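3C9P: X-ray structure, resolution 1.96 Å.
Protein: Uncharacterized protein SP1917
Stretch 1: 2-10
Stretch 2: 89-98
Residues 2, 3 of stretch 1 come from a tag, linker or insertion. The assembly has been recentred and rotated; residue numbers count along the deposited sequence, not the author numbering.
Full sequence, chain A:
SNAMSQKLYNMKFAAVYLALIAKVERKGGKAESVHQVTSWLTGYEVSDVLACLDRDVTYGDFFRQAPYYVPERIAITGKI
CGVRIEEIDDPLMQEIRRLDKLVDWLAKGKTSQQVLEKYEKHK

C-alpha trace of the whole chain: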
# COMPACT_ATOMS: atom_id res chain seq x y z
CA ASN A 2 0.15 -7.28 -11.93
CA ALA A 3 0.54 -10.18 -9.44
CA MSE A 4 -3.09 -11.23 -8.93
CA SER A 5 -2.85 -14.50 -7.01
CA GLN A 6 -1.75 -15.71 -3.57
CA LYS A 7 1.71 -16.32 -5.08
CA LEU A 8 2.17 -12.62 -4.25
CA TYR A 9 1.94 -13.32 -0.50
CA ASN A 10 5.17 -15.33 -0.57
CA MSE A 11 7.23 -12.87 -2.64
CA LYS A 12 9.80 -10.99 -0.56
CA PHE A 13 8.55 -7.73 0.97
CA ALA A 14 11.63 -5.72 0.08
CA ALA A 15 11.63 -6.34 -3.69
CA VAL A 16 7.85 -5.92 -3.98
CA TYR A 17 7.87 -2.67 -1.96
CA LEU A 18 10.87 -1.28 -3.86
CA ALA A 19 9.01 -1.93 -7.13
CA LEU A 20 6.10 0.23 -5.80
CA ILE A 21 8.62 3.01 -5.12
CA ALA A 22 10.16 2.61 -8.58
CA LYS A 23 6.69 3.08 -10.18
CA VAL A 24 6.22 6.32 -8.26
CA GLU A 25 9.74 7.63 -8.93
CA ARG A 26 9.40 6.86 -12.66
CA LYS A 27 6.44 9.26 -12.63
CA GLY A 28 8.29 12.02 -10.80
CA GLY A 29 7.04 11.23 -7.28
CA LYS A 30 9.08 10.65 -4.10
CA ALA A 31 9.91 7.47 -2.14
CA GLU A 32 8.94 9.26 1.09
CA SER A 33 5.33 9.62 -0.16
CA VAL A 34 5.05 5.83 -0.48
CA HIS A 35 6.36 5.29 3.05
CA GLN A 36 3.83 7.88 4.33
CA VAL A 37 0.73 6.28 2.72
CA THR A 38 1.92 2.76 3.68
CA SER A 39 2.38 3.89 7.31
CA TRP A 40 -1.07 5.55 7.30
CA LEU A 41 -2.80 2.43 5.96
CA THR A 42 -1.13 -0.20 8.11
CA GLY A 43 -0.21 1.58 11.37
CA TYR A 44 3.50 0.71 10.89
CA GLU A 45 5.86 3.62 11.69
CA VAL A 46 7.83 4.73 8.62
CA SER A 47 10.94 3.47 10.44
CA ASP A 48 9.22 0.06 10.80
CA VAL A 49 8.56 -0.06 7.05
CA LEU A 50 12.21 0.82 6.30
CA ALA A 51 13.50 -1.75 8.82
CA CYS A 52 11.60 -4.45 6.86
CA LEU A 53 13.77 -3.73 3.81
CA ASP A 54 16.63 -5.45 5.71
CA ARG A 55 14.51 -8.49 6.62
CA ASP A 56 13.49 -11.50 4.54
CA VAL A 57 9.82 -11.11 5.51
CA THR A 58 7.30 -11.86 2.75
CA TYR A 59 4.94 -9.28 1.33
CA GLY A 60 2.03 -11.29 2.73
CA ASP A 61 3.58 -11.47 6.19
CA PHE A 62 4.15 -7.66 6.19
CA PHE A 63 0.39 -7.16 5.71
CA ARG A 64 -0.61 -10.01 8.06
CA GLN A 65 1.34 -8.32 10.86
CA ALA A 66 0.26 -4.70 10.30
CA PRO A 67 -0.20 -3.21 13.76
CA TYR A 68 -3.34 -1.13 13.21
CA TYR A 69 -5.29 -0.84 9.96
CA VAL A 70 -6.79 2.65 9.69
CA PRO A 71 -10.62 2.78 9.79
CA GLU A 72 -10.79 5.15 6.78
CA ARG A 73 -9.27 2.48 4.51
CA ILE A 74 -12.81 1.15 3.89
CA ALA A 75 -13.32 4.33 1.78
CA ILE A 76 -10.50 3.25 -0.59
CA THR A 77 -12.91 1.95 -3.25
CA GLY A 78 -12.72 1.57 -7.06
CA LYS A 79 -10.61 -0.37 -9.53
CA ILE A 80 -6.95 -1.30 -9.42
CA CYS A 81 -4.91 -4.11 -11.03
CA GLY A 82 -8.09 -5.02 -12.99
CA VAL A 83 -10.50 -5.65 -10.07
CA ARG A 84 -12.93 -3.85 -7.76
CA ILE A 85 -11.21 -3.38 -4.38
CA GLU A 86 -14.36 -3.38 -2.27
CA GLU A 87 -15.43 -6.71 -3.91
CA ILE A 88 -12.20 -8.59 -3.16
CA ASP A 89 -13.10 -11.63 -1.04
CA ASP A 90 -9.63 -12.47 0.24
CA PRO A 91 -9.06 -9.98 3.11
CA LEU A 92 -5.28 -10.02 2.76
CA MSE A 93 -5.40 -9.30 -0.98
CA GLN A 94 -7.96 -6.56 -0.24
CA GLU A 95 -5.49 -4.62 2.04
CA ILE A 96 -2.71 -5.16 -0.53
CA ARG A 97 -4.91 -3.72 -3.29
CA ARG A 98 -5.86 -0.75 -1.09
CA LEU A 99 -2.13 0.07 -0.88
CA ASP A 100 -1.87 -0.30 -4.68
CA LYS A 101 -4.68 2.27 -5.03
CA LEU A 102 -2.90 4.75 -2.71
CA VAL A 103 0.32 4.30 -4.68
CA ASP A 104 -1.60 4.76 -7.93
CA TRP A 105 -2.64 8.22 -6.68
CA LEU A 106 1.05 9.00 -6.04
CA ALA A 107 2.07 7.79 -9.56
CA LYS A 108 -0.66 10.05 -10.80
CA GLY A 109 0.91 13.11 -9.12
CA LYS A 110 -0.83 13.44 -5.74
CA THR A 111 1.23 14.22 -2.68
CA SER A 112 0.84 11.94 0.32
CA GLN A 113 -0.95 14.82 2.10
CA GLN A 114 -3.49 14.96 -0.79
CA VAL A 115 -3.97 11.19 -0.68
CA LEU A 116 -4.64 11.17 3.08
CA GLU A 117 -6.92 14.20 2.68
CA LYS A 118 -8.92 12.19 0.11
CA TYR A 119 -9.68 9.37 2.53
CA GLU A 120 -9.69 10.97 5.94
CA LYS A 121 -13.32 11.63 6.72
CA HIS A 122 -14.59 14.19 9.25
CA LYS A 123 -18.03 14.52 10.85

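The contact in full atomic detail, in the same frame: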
# COMPACT_ATOMS: atom_id res chain seq x y z
N ASN A 2 1.31 -6.46 -11.44
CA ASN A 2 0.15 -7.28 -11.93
C ASN A 2 0.12 -8.72 -11.37
O ASN A 2 -0.42 -9.64 -12.01
CB ASN A 2 0.10 -7.26 -13.48
N ALA A 3 0.70 -8.92 -10.19
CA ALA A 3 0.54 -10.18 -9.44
C ALA A 3 -0.83 -10.23 -8.76
O ALA A 3 -1.10 -9.47 -7.81
CB ALA A 3 1.65 -10.34 -8.42
N MSE A 4 -1.66 -11.16 -9.24
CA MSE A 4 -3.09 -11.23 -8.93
C MSE A 4 -3.47 -12.35 -7.98
O MSE A 4 -4.60 -12.38 -7.49
CB MSE A 4 -3.85 -11.47 -10.23
CG MSE A 4 -3.36 -10.61 -11.35
SE MSE A 4 -4.09 -8.85 -10.99
CE MSE A 4 -5.70 -9.20 -12.09
N SER A 5 -2.56 -13.30 -7.78
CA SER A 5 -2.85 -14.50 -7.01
C SER A 5 -2.13 -14.48 -5.67
O SER A 5 -1.37 -13.54 -5.36
CB SER A 5 -2.51 -15.77 -7.83
OG SER A 5 -1.13 -16.08 -7.77
N GLN A 6 -2.36 -15.54 -4.89
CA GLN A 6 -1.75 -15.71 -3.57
C GLN A 6 -0.24 -15.98 -3.65
O GLN A 6 0.45 -15.91 -2.64
CB GLN A 6 -2.48 -16.81 -2.80
CG GLN A 6 -3.97 -16.47 -2.58
CD GLN A 6 -4.66 -17.35 -1.54
OE1 GLN A 6 -4.25 -18.46 -1.29
NE2 GLN A 6 -5.74 -16.83 -0.94
N LYS A 7 0.26 -16.29 -4.85
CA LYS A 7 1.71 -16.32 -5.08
C LYS A 7 2.38 -15.02 -4.62
O LYS A 7 3.50 -15.03 -4.12
CB LYS A 7 2.04 -16.63 -6.57
CG LYS A 7 1.66 -18.07 -6.95
CD LYS A 7 1.90 -18.47 -8.41
CE LYS A 7 1.21 -19.85 -8.66
NZ LYS A 7 1.20 -20.33 -10.08
N LEU A 8 1.67 -13.90 -4.76
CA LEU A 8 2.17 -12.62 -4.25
C LEU A 8 2.54 -12.64 -2.75
O LEU A 8 3.52 -12.01 -2.33
CB LEU A 8 1.12 -11.52 -4.48
CG LEU A 8 1.47 -10.10 -4.06
CD1 LEU A 8 2.74 -9.55 -4.76
CD2 LEU A 8 0.28 -9.21 -4.36
N TYR A 9 1.75 -13.34 -1.95
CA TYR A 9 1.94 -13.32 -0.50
C TYR A 9 3.32 -13.83 -0.10
O TYR A 9 3.83 -13.47 0.95
CB TYR A 9 0.89 -14.18 0.19
CG TYR A 9 -0.55 -13.79 -0.05
CD1 TYR A 9 -0.90 -12.55 -0.62
CD2 TYR A 9 -1.58 -14.66 0.33
CE1 TYR A 9 -2.21 -12.21 -0.84
CE2 TYR A 9 -2.91 -14.33 0.13
CZ TYR A 9 -3.21 -13.10 -0.46
OH TYR A 9 -4.52 -12.76 -0.65
N ASN A 10 3.92 -14.70 -0.92
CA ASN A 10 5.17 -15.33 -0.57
C ASN A 10 6.36 -14.69 -1.25
O ASN A 10 7.49 -15.13 -1.03
CB ASN A 10 5.11 -16.83 -0.87
CG ASN A 10 3.96 -17.49 -0.14
OD1 ASN A 10 3.72 -17.22 1.04
ND2 ASN A 10 3.19 -18.33 -0.86
N ASP A 89 -12.70 -10.73 -2.12
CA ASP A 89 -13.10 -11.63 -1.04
C ASP A 89 -12.00 -11.94 -0.03
O ASP A 89 -12.24 -11.96 1.18
CB ASP A 89 -13.62 -12.94 -1.62
CG ASP A 89 -15.09 -12.87 -1.96
OD1 ASP A 89 -15.81 -11.95 -1.47
OD2 ASP A 89 -15.54 -13.76 -2.74
N ASP A 90 -10.80 -12.17 -0.56
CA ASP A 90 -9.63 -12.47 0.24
C ASP A 90 -9.21 -11.18 0.98
O ASP A 90 -8.82 -10.20 0.32
CB ASP A 90 -8.52 -12.92 -0.71
CG ASP A 90 -7.28 -13.40 0.01
OD1 ASP A 90 -7.06 -13.01 1.18
OD2 ASP A 90 -6.50 -14.15 -0.63
N PRO A 91 -9.31 -11.18 2.32
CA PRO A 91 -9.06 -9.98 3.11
C PRO A 91 -7.63 -9.49 3.03
O PRO A 91 -7.38 -8.28 3.15
CB PRO A 91 -9.40 -10.40 4.55
CG PRO A 91 -9.40 -11.88 4.55
CD PRO A 91 -9.72 -12.32 3.16
N LEU A 92 -6.68 -10.41 2.86
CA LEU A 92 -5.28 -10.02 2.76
C LEU A 92 -5.05 -9.33 1.42
O LEU A 92 -4.45 -8.25 1.39
CB LEU A 92 -4.34 -11.21 2.93
CG LEU A 92 -2.83 -10.90 2.85
CD1 LEU A 92 -2.41 -9.88 3.91
CD2 LEU A 92 -2.03 -12.20 3.03
N MSE A 93 -5.51 -9.94 0.33
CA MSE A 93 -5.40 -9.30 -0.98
C MSE A 93 -6.11 -7.92 -0.98
O MSE A 93 -5.69 -6.99 -1.65
CB MSE A 93 -5.99 -10.20 -2.07
CG MSE A 93 -5.73 -9.71 -3.52
SE MSE A 93 -3.79 -9.54 -3.91
CE MSE A 93 -3.42 -11.41 -4.31
N GLN A 94 -7.22 -7.81 -0.24
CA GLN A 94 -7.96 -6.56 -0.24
C GLN A 94 -7.12 -5.40 0.34
O GLN A 94 -7.12 -4.32 -0.23
CB GLN A 94 -9.33 -6.72 0.43
CG GLN A 94 -10.22 -5.53 0.33
CD GLN A 94 -11.58 -5.76 0.98
OE1 GLN A 94 -11.68 -6.06 2.17
NE2 GLN A 94 -12.63 -5.61 0.20
N GLU A 95 -6.38 -5.64 1.44
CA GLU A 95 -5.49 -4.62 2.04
C GLU A 95 -4.34 -4.29 1.09
O GLU A 95 -3.93 -3.14 0.96
CB GLU A 95 -4.92 -5.09 3.40
CG GLU A 95 -5.98 -5.48 4.47
CD GLU A 95 -6.99 -4.37 4.80
OE1 GLU A 95 -6.95 -3.29 4.19
OE2 GLU A 95 -7.83 -4.59 5.71
N ILE A 96 -3.81 -5.32 0.43
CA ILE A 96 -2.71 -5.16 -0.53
C ILE A 96 -3.17 -4.25 -1.67
O ILE A 96 -2.45 -3.34 -2.09
CB ILE A 96 -2.23 -6.53 -1.06
CG1 ILE A 96 -1.39 -7.23 0.03
CG2 ILE A 96 -1.47 -6.40 -2.42
CD1 ILE A 96 -0.96 -8.73 -0.28
N ARG A 97 -4.38 -4.50 -2.18
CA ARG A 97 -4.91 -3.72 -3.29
C ARG A 97 -5.27 -2.31 -2.85
O ARG A 97 -5.17 -1.39 -3.65
CB ARG A 97 -6.10 -4.41 -3.95
CG ARG A 97 -5.72 -5.71 -4.70
CD ARG A 97 -4.77 -5.38 -5.87
NE ARG A 97 -4.50 -6.55 -6.70
CZ ARG A 97 -3.29 -7.07 -6.91
NH1 ARG A 97 -2.22 -6.53 -6.37
NH2 ARG A 97 -3.16 -8.13 -7.69
N ARG A 98 -5.65 -2.13 -1.59
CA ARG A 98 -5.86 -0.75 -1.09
C ARG A 98 -4.55 0.03 -1.11
O ARG A 98 -4.53 1.20 -1.52
CB ARG A 98 -6.48 -0.74 0.31
CG ARG A 98 -7.93 -1.15 0.35
CD ARG A 98 -8.42 -1.31 1.77
NE ARG A 98 -9.86 -1.60 1.77
CZ ARG A 98 -10.49 -2.40 2.62
NH1 ARG A 98 -9.83 -3.05 3.58
NH2 ARG A 98 -11.80 -2.55 2.51

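The carboxylate of Asp-90 is the polar center of this contact, and it serves two purposes at once. Tyr-9 OH donates to Asp-90 OD2 across a very short 2.4 Å. The same oxygen, Asp-90 OD2, also accepts from Gln-6 NE2 at 2.8 Å, so two donors from the first stretch converge on one acceptor. The other oxygen works locally: Asp-90 is the N-cap of the helix that begins at Pro-91, and Asp-90 OD1 accepts from Leu-92 N at 3.1 Å. Aspartate suits this position because its short side chain can turn back to a free amide of the first helical turn while its second oxygen remains available to a neighboring segment.

About two turns farther along the helix, Arg-97 makes the other polar link. Arg-97 NH2 donates to Ala-3 O at 2.5 Å, again very short, with an N-H...O angle of 160°. The carbonyl lies at the edge of the guanidinium, near its plane, where the N-H bonds point. Because the acceptor is a main-chain oxygen, the bond does not depend on the side chain of Ala-3, which comes from an expression tag. The long arginine side chain leaves its CA sideways to the first stretch, yet its end comes near enough to reach the backbone there.

Between these polar anchors lies an apolar layer. The helix, residues 91-98, presents Leu-92, Met-93 and Ile-96 to Met-4, Ser-5, Gln-6, Leu-8 and Tyr-9 of the first stretch, where 6-9 have helical backbone angles without the regular bonds. The nearest CA pair is Gln-6 and Met-93, their CA atoms 7.8 Å apart. Tyr-9 is the chief contributor from its side: its hydroxyl reaches Asp-90 while its ring remains among hydrocarbon groups. Leu-92 CD2 sits 3.5 Å from the centroid of the Tyr-9 ring and only 4° off the normal, a CH-pi contact over one face. Ile-96 CD1 approaches Tyr-9 CE1 obliquely at 3.7 Å.

Met-93, a selenomethionine, has a flexible, unbranched side chain whose CA-to-CB bond points sideways but whose end comes nearer to the first stretch. Its methyl lies 3.8 Å from the ring, measured from Met-93 CE to Tyr-9 CE1, and Met-93 CE is also 3.1 Å from Ser-5 O. Leu-8 points toward the helix and completes the packing, with Leu-8 CD2 lying 3.8 Å from Ile-96 CG2 and 4.1 Å from Met-93 SE. Together the two stretches bury 429 Å², joining residues that, where they touch, are at least 81 positions apart in sequence.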